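Local coordinates for protein methyltransferase (Streptococcus pyogenes, PDB 2ESR) that probably transfers a methyl group from S-adenosylmethionine to its substrate, as a Rossmann-like methyltransferase, at residues 40-45 with 67-72; 58-63 with 84-89. All coordinates share one frame; numbering follows the deposited sequence.

Contact 1. Residues 40-45 with 67-72; sequences AGSGGL and QAIIQD
The backbone of A40 to G43 folds into a type II' beta turn, closed by the bond from G43 N to A40 O at 2.8 Å, and its S42 comes up against segment 67-72 of helix 64-75, the CA atoms of S42 and I70 lying 5.0 Å apart. G41 and G43 both have positive phi, which glycine adopts easily, and G43 is the N-cap of the helix that G44 and L45 begin. I70 does most of the touching. Its CG1 is anti to the carbonyl carbon and chi2 is extended (175°), so the CG1-CD1 arm reaches out from the helix to the turn. CD1 lies 3.1 Å from G41 O and 4.0 Å from A40 CB, while CG1 presses on the backbone at S42 C, 3.5 Å away. One position earlier in the helix, I69 offers its CG2 branch to S42, 3.9 Å from OG. E61 OE1 accepts from G41 N, and N73, further along helix 64-75, gives S42 O a weak hydrogen bond. Between the two segments themselves no hydrogen bond forms: the glycine-rich turn, consistent with the cofactor-binding loop of Rossmann-like methyltransferases, meets them by van der Waals contact, G41 O facing aliphatic carbons of I70.

Contact 2. Residues 58-63 with 84-89; sequences VLVEKN and TLLKME
V58 and V60 both hold CG1 anti to the backbone N (chi1 170° and -175°), which carries these methyls to the 84-89 side of the strand. The V58 and L86 side chains cross obliquely, CG1 to CD1 4.0 Å; V60 CG1 reaches selenomethionine M88, 4.0 Å from its CG and against its carbonyl O. On the other face L85, its CG also anti to N (chi1 175°), leans CD1 back to L59 CB at 3.8 Å. Between the two faces the strands run parallel. L59 bonds to the residues flanking its bridge partner L85: its N donates to T84 O, and its O accepts from L86 N, each at 2.7 Å and nearly along the C=O axis. E61 N continues the pattern to L86 O at 3.1 Å. Beyond the strands K62, bent at chi2, lies along the M88 backbone, with CG 3.4 Å from E89 OE2; NZ stays 5.4 Å from E89 OE1, too far for a salt bridge. The E61 carboxylate takes N63 N on the anti lone pair of OE2, besides its bond to G41. Strand 83-86 is outermost on this side of the chain's sheet, with 34-38 across strand 56-60; helix 64-75 packs on L85, helix 90-96 on V60 and M88, and T98 of the second subunit hydrogen-bonds L85 O.

Contacts 1 and 2 have their centres 9 Å apart, and their segments alternate along the chain: 40-45, 58-63, 67-72, 84-89. Contact 2 joins the two strands of the beta-alpha-beta unit 56-60, 64-75, 83-86, and contact 1 sets the connecting helix of that unit against the turn after strand 34-38. The two meet directly. A40 N lies 2.9 Å from V60 O, a probable hydrogen bond, and E61 adds its carboxylate, so the acid just past strand 56-60 is tied to the glycine-rich turn. This matches the usual Rossmann-like methyltransferase plan, in which such an acid probably lines the cofactor pocket. Both contacts also touch the second subunit.

Contact 1. Residues 40-45 with 67-72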
ATOM      1  N   ALA A  40       6.564  -4.891 -11.230  1.00 22.82           N
ATOM      2  CA  ALA A  40       7.577  -3.944 -10.768  1.00 24.46           C
ATOM      3  C   ALA A  40       9.061  -4.224 -10.993  1.00 24.61           C
ATOM      4  O   ALA A  40       9.852  -3.283 -11.089  1.00 25.10           O
ATOM      5  CB  ALA A  40       7.339  -3.638  -9.298  1.00 24.69           C
ATOM      6  N   GLY A  41       9.449  -5.493 -11.064  1.00 25.08           N
ATOM      7  CA  GLY A  41      10.854  -5.810 -11.270  1.00 25.78           C
ATOM      8  C   GLY A  41      11.708  -5.339 -10.107  1.00 27.61           C
ATOM      9  O   GLY A  41      11.539  -5.813  -8.986  1.00 30.62           O
ATOM     10  N   SER A  42      12.627  -4.411 -10.367  1.00 25.86           N
ATOM     11  CA  SER A  42      13.487  -3.874  -9.319  1.00 26.79           C
ATOM     12  C   SER A  42      12.851  -2.627  -8.704  1.00 25.20           C
ATOM     13  O   SER A  42      13.409  -2.014  -7.790  1.00 24.11           O
ATOM     14  CB  SER A  42      14.865  -3.535  -9.889  1.00 28.35           C
ATOM     15  OG  SER A  42      15.481  -4.693 -10.430  1.00 33.71           O
ATOM     16  N   GLY A  43      11.682  -2.257  -9.222  1.00 23.57           N
ATOM     17  CA  GLY A  43      10.958  -1.099  -8.720  1.00 23.41           C
ATOM     18  C   GLY A  43      11.567   0.250  -9.061  1.00 24.21           C
ATOM     19  O   GLY A  43      11.122   1.277  -8.555  1.00 22.31           O
ATOM     20  N   GLY A  44      12.570   0.248  -9.932  1.00 25.21           N
ATOM     21  CA  GLY A  44      13.243   1.479 -10.315  1.00 25.02           C
ATOM     22  C   GLY A  44      12.368   2.642 -10.752  1.00 23.80           C
ATOM     23  O   GLY A  44      12.610   3.780 -10.357  1.00 23.58           O
ATOM     24  N   LEU A  45      11.348   2.372 -11.561  1.00 23.29           N
ATOM     25  CA  LEU A  45      10.470   3.441 -12.030  1.00 22.87           C
ATOM     26  C   LEU A  45       9.628   4.049 -10.914  1.00 21.42           C
ATOM     27  O   LEU A  45       9.512   5.267 -10.820  1.00 19.75           O
ATOM     28  CB  LEU A  45       9.558   2.929 -13.146  1.00 24.36           C
ATOM     29  CG  LEU A  45      10.303   2.549 -14.432  1.00 27.08           C
ATOM     30  CD1 LEU A  45       9.320   2.015 -15.460  1.00 29.93           C
ATOM     31  CD2 LEU A  45      11.036   3.776 -14.972  1.00 27.40           C
ATOM     32  N   GLN A  67      11.652  -9.118  -5.461  1.00 33.36           N
ATOM     33  CA  GLN A  67      11.139  -8.565  -4.211  1.00 34.79           C
ATOM     34  C   GLN A  67      12.275  -8.154  -3.285  1.00 34.12           C
ATOM     35  O   GLN A  67      12.226  -7.096  -2.655  1.00 33.93           O
ATOM     36  CB  GLN A  67      10.246  -9.585  -3.499  1.00 38.16           C
ATOM     37  CG  GLN A  67       8.928  -9.857  -4.200  1.00 43.17           C
ATOM     38  CD  GLN A  67       8.111  -8.599  -4.399  1.00 47.58           C
ATOM     39  OE1 GLN A  67       8.535  -7.673  -5.094  1.00 51.36           O
ATOM     40  NE2 GLN A  67       6.932  -8.551  -3.787  1.00 49.39           N
ATOM     41  N   ALA A  68      13.302  -8.992  -3.202  1.00 32.73           N
ATOM     42  CA  ALA A  68      14.442  -8.699  -2.348  1.00 32.93           C
ATOM     43  C   ALA A  68      15.113  -7.412  -2.813  1.00 32.38           C
ATOM     44  O   ALA A  68      15.439  -6.539  -2.007  1.00 31.31           O
ATOM     45  CB  ALA A  68      15.429  -9.857  -2.382  1.00 33.66           C
ATOM     46  N   ILE A  69      15.306  -7.293  -4.121  1.00 31.47           N
ATOM     47  CA  ILE A  69      15.942  -6.110  -4.679  1.00 31.64           C
ATOM     48  C   ILE A  69      15.109  -4.868  -4.397  1.00 30.70           C
ATOM     49  O   ILE A  69      15.634  -3.843  -3.971  1.00 31.76           O
ATOM     50  CB  ILE A  69      16.147  -6.264  -6.194  1.00 31.18           C
ATOM     51  CG1 ILE A  69      17.071  -7.454  -6.461  1.00 31.88           C
ATOM     52  CG2 ILE A  69      16.747  -4.990  -6.777  1.00 32.61           C
ATOM     53  CD1 ILE A  69      17.259  -7.780  -7.924  1.00 32.38           C
ATOM     54  N   ILE A  70      13.804  -4.966  -4.626  1.00 31.45           N
ATOM     55  CA  ILE A  70      12.917  -3.837  -4.389  1.00 32.04           C
ATOM     56  C   ILE A  70      13.008  -3.363  -2.948  1.00 31.87           C
ATOM     57  O   ILE A  70      13.177  -2.175  -2.685  1.00 30.52           O
ATOM     58  CB  ILE A  70      11.450  -4.204  -4.682  1.00 32.69           C
ATOM     59  CG1 ILE A  70      11.268  -4.489  -6.172  1.00 32.80           C
ATOM     60  CG2 ILE A  70      10.541  -3.071  -4.237  1.00 33.93           C
ATOM     61  CD1 ILE A  70       9.875  -4.971  -6.532  1.00 32.33           C
ATOM     62  N   GLN A  71      12.892  -4.300  -2.014  1.00 33.58           N
ATOM     63  CA  GLN A  71      12.951  -3.971  -0.598  1.00 36.67           C
ATOM     64  C   GLN A  71      14.234  -3.233  -0.236  1.00 37.41           C
ATOM     65  O   GLN A  71      14.209  -2.281   0.546  1.00 37.68           O
ATOM     66  CB  GLN A  71      12.798  -5.249   0.235  1.00 38.02           C
ATOM     67  CG  GLN A  71      11.377  -5.801   0.196  1.00 40.60           C
ATOM     68  CD  GLN A  71      11.241  -7.169   0.839  1.00 42.81           C
ATOM     69  OE1 GLN A  71      11.637  -7.372   1.984  1.00 45.19           O
ATOM     70  NE2 GLN A  71      10.670  -8.114   0.101  1.00 44.38           N
ATOM     71  N   ASP A  72      15.351  -3.660  -0.813  1.00 39.09           N
ATOM     72  CA  ASP A  72      16.630  -3.010  -0.549  1.00 40.95           C
ATOM     73  C   ASP A  72      16.650  -1.598  -1.132  1.00 40.57           C
ATOM     74  O   ASP A  72      17.059  -0.651  -0.459  1.00 40.55           O
ATOM     75  CB  ASP A  72      17.778  -3.834  -1.141  1.00 43.30           C
ATOM     76  CG  ASP A  72      18.011  -5.136  -0.393  1.00 47.18           C
ATOM     77  OD1 ASP A  72      18.819  -5.961  -0.874  1.00 49.25           O
ATOM     78  OD2 ASP A  72      17.395  -5.334   0.678  1.00 49.21           O
TER

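Contact 2. Residues 58-63 with 84-89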
ATOM      1  N   VAL A  58       2.531   1.827  -4.985  1.00 18.44           N
ATOM      2  CA  VAL A  58       2.177   0.455  -4.672  1.00 19.39           C
ATOM      3  C   VAL A  58       2.914  -0.317  -5.748  1.00 19.53           C
ATOM      4  O   VAL A  58       2.768  -0.020  -6.935  1.00 19.77           O
ATOM      5  CB  VAL A  58       0.664   0.175  -4.802  1.00 18.42           C
ATOM      6  CG1 VAL A  58       0.410  -1.337  -4.692  1.00 18.87           C
ATOM      7  CG2 VAL A  58      -0.101   0.906  -3.716  1.00 22.41           C
ATOM      8  N   LEU A  59       3.736  -1.274  -5.338  1.00 17.90           N
ATOM      9  CA  LEU A  59       4.480  -2.088  -6.289  1.00 20.37           C
ATOM     10  C   LEU A  59       4.006  -3.530  -6.187  1.00 20.21           C
ATOM     11  O   LEU A  59       3.806  -4.042  -5.087  1.00 19.94           O
ATOM     12  CB  LEU A  59       5.985  -2.028  -5.996  1.00 22.01           C
ATOM     13  CG  LEU A  59       6.726  -0.705  -6.217  1.00 24.52           C
ATOM     14  CD1 LEU A  59       6.323   0.311  -5.153  1.00 27.68           C
ATOM     15  CD2 LEU A  59       8.222  -0.960  -6.166  1.00 26.99           C
ATOM     16  N   VAL A  60       3.810  -4.177  -7.330  1.00 18.60           N
ATOM     17  CA  VAL A  60       3.384  -5.568  -7.339  1.00 20.25           C
ATOM     18  C   VAL A  60       4.417  -6.357  -8.124  1.00 21.29           C
ATOM     19  O   VAL A  60       4.687  -6.053  -9.279  1.00 20.33           O
ATOM     20  CB  VAL A  60       2.012  -5.764  -8.017  1.00 20.31           C
ATOM     21  CG1 VAL A  60       1.579  -7.226  -7.888  1.00 20.43           C
ATOM     22  CG2 VAL A  60       0.977  -4.845  -7.389  1.00 21.22           C
ATOM     23  N   GLU A  61       5.002  -7.361  -7.482  1.00 22.87           N
ATOM     24  CA  GLU A  61       6.014  -8.191  -8.121  1.00 26.09           C
ATOM     25  C   GLU A  61       5.953  -9.568  -7.489  1.00 28.99           C
ATOM     26  O   GLU A  61       6.081  -9.701  -6.275  1.00 31.04           O
ATOM     27  CB  GLU A  61       7.404  -7.571  -7.926  1.00 26.27           C
ATOM     28  CG  GLU A  61       8.551  -8.416  -8.470  1.00 28.16           C
ATOM     29  CD  GLU A  61       8.381  -8.748  -9.940  1.00 31.29           C
ATOM     30  OE1 GLU A  61       8.278  -7.807 -10.758  1.00 31.78           O
ATOM     31  OE2 GLU A  61       8.346  -9.952 -10.277  1.00 31.32           O
ATOM     32  N   LYS A  62       5.753 -10.588  -8.321  1.00 30.59           N
ATOM     33  CA  LYS A  62       5.646 -11.966  -7.850  1.00 34.58           C
ATOM     34  C   LYS A  62       6.961 -12.711  -7.620  1.00 35.47           C
ATOM     35  O   LYS A  62       7.024 -13.614  -6.784  1.00 36.15           O
ATOM     36  CB  LYS A  62       4.779 -12.776  -8.818  1.00 36.23           C
ATOM     37  CG  LYS A  62       3.473 -13.269  -8.217  1.00 41.77           C
ATOM     38  CD  LYS A  62       3.717 -14.087  -6.953  1.00 44.08           C
ATOM     39  CE  LYS A  62       2.416 -14.565  -6.336  1.00 44.22           C
ATOM     40  NZ  LYS A  62       2.644 -15.219  -5.023  1.00 46.52           N
ATOM     41  N   ASN A  63       8.005 -12.344  -8.358  1.00 36.55           N
ATOM     42  CA  ASN A  63       9.307 -13.002  -8.225  1.00 37.08           C
ATOM     43  C   ASN A  63       9.979 -12.684  -6.888  1.00 37.51           C
ATOM     44  O   ASN A  63      10.060 -11.526  -6.477  1.00 36.91           O
ATOM     45  CB  ASN A  63      10.222 -12.594  -9.384  1.00 37.38           C
ATOM     46  CG  ASN A  63      11.592 -13.240  -9.306  1.00 38.95           C
ATOM     47  OD1 ASN A  63      12.394 -12.922  -8.429  1.00 39.61           O
ATOM     48  ND2 ASN A  63      11.866 -14.157 -10.228  1.00 39.20           N
ATOM     49  N   THR A  84       4.485   0.488  -0.808  1.00 26.56           N
ATOM     50  CA  THR A  84       3.754  -0.698  -0.399  1.00 28.08           C
ATOM     51  C   THR A  84       4.052  -1.761  -1.457  1.00 27.20           C
ATOM     52  O   THR A  84       3.702  -1.585  -2.622  1.00 24.87           O
ATOM     53  CB  THR A  84       2.239  -0.438  -0.355  1.00 30.29           C
ATOM     54  OG1 THR A  84       1.963   0.631   0.562  1.00 33.29           O
ATOM     55  CG2 THR A  84       1.497  -1.692   0.092  1.00 31.42           C
ATOM     56  N   LEU A  85       4.721  -2.839  -1.053  1.00 26.34           N
ATOM     57  CA  LEU A  85       5.054  -3.918  -1.975  1.00 25.84           C
ATOM     58  C   LEU A  85       4.134  -5.110  -1.755  1.00 25.53           C
ATOM     59  O   LEU A  85       3.982  -5.599  -0.635  1.00 27.05           O
ATOM     60  CB  LEU A  85       6.511  -4.369  -1.800  1.00 27.57           C
ATOM     61  CG  LEU A  85       6.916  -5.589  -2.644  1.00 29.59           C
ATOM     62  CD1 LEU A  85       6.889  -5.220  -4.122  1.00 31.80           C
ATOM     63  CD2 LEU A  85       8.305  -6.073  -2.257  1.00 29.66           C
ATOM     64  N   LEU A  86       3.515  -5.567  -2.834  1.00 22.90           N
ATOM     65  CA  LEU A  86       2.617  -6.708  -2.774  1.00 22.32           C
ATOM     66  C   LEU A  86       3.233  -7.847  -3.566  1.00 22.79           C
ATOM     67  O   LEU A  86       3.625  -7.670  -4.722  1.00 21.07           O
ATOM     68  CB  LEU A  86       1.254  -6.350  -3.367  1.00 23.95           C
ATOM     69  CG  LEU A  86       0.445  -5.273  -2.639  1.00 27.40           C
ATOM     70  CD1 LEU A  86      -0.817  -4.965  -3.426  1.00 23.67           C
ATOM     71  CD2 LEU A  86       0.099  -5.751  -1.240  1.00 28.64           C
ATOM     72  N   LYS A  87       3.327  -9.010  -2.933  1.00 21.51           N
ATOM     73  CA  LYS A  87       3.875 -10.193  -3.577  1.00 24.85           C
ATOM     74  C   LYS A  87       2.681 -10.998  -4.067  1.00 27.05           C
ATOM     75  O   LYS A  87       2.148 -11.845  -3.349  1.00 27.26           O
ATOM     76  CB  LYS A  87       4.700 -11.009  -2.579  1.00 27.62           C
ATOM     77  CG  LYS A  87       5.422 -12.195  -3.201  1.00 33.67           C
ATOM     78  CD  LYS A  87       6.614 -12.638  -2.354  1.00 39.01           C
ATOM     79  CE  LYS A  87       6.207 -13.004  -0.934  1.00 43.24           C
ATOM     80  NZ  LYS A  87       7.392 -13.365  -0.097  1.00 44.83           N
HETATM   81  N   MSE A  88       2.248 -10.712  -5.288  1.00 25.94           N
HETATM   82  CA  MSE A  88       1.100 -11.409  -5.847  1.00 29.62           C
HETATM   83  C   MSE A  88       1.004 -11.205  -7.354  1.00 30.35           C
HETATM   84  O   MSE A  88       1.749 -10.412  -7.935  1.00 29.92           O
HETATM   85  CB  MSE A  88      -0.189 -10.931  -5.152  1.00 31.10           C
HETATM   86  CG  MSE A  88      -0.516  -9.454  -5.324  1.00 33.11           C
HETATM   87 SE   MSE A  88      -1.843  -8.784  -4.044  1.00 34.25          SE
HETATM   88  CE  MSE A  88      -3.360  -9.850  -4.605  1.00 33.54           C
ATOM     89  N   GLU A  89       0.102 -11.947  -7.988  1.00 30.76           N
ATOM     90  CA  GLU A  89      -0.105 -11.841  -9.427  1.00 32.83           C
ATOM     91  C   GLU A  89      -0.770 -10.499  -9.716  1.00 31.25           C
ATOM     92  O   GLU A  89      -1.629 -10.053  -8.958  1.00 30.68           O
ATOM     93  CB  GLU A  89      -1.017 -12.969  -9.921  1.00 36.61           C
ATOM     94  CG  GLU A  89      -0.535 -14.380  -9.598  1.00 42.94           C
ATOM     95  CD  GLU A  89       0.774 -14.731 -10.273  1.00 46.37           C
ATOM     96  OE1 GLU A  89       1.186 -15.908 -10.184  1.00 48.90           O
ATOM     97  OE2 GLU A  89       1.393 -13.838 -10.887  1.00 49.32           O
TER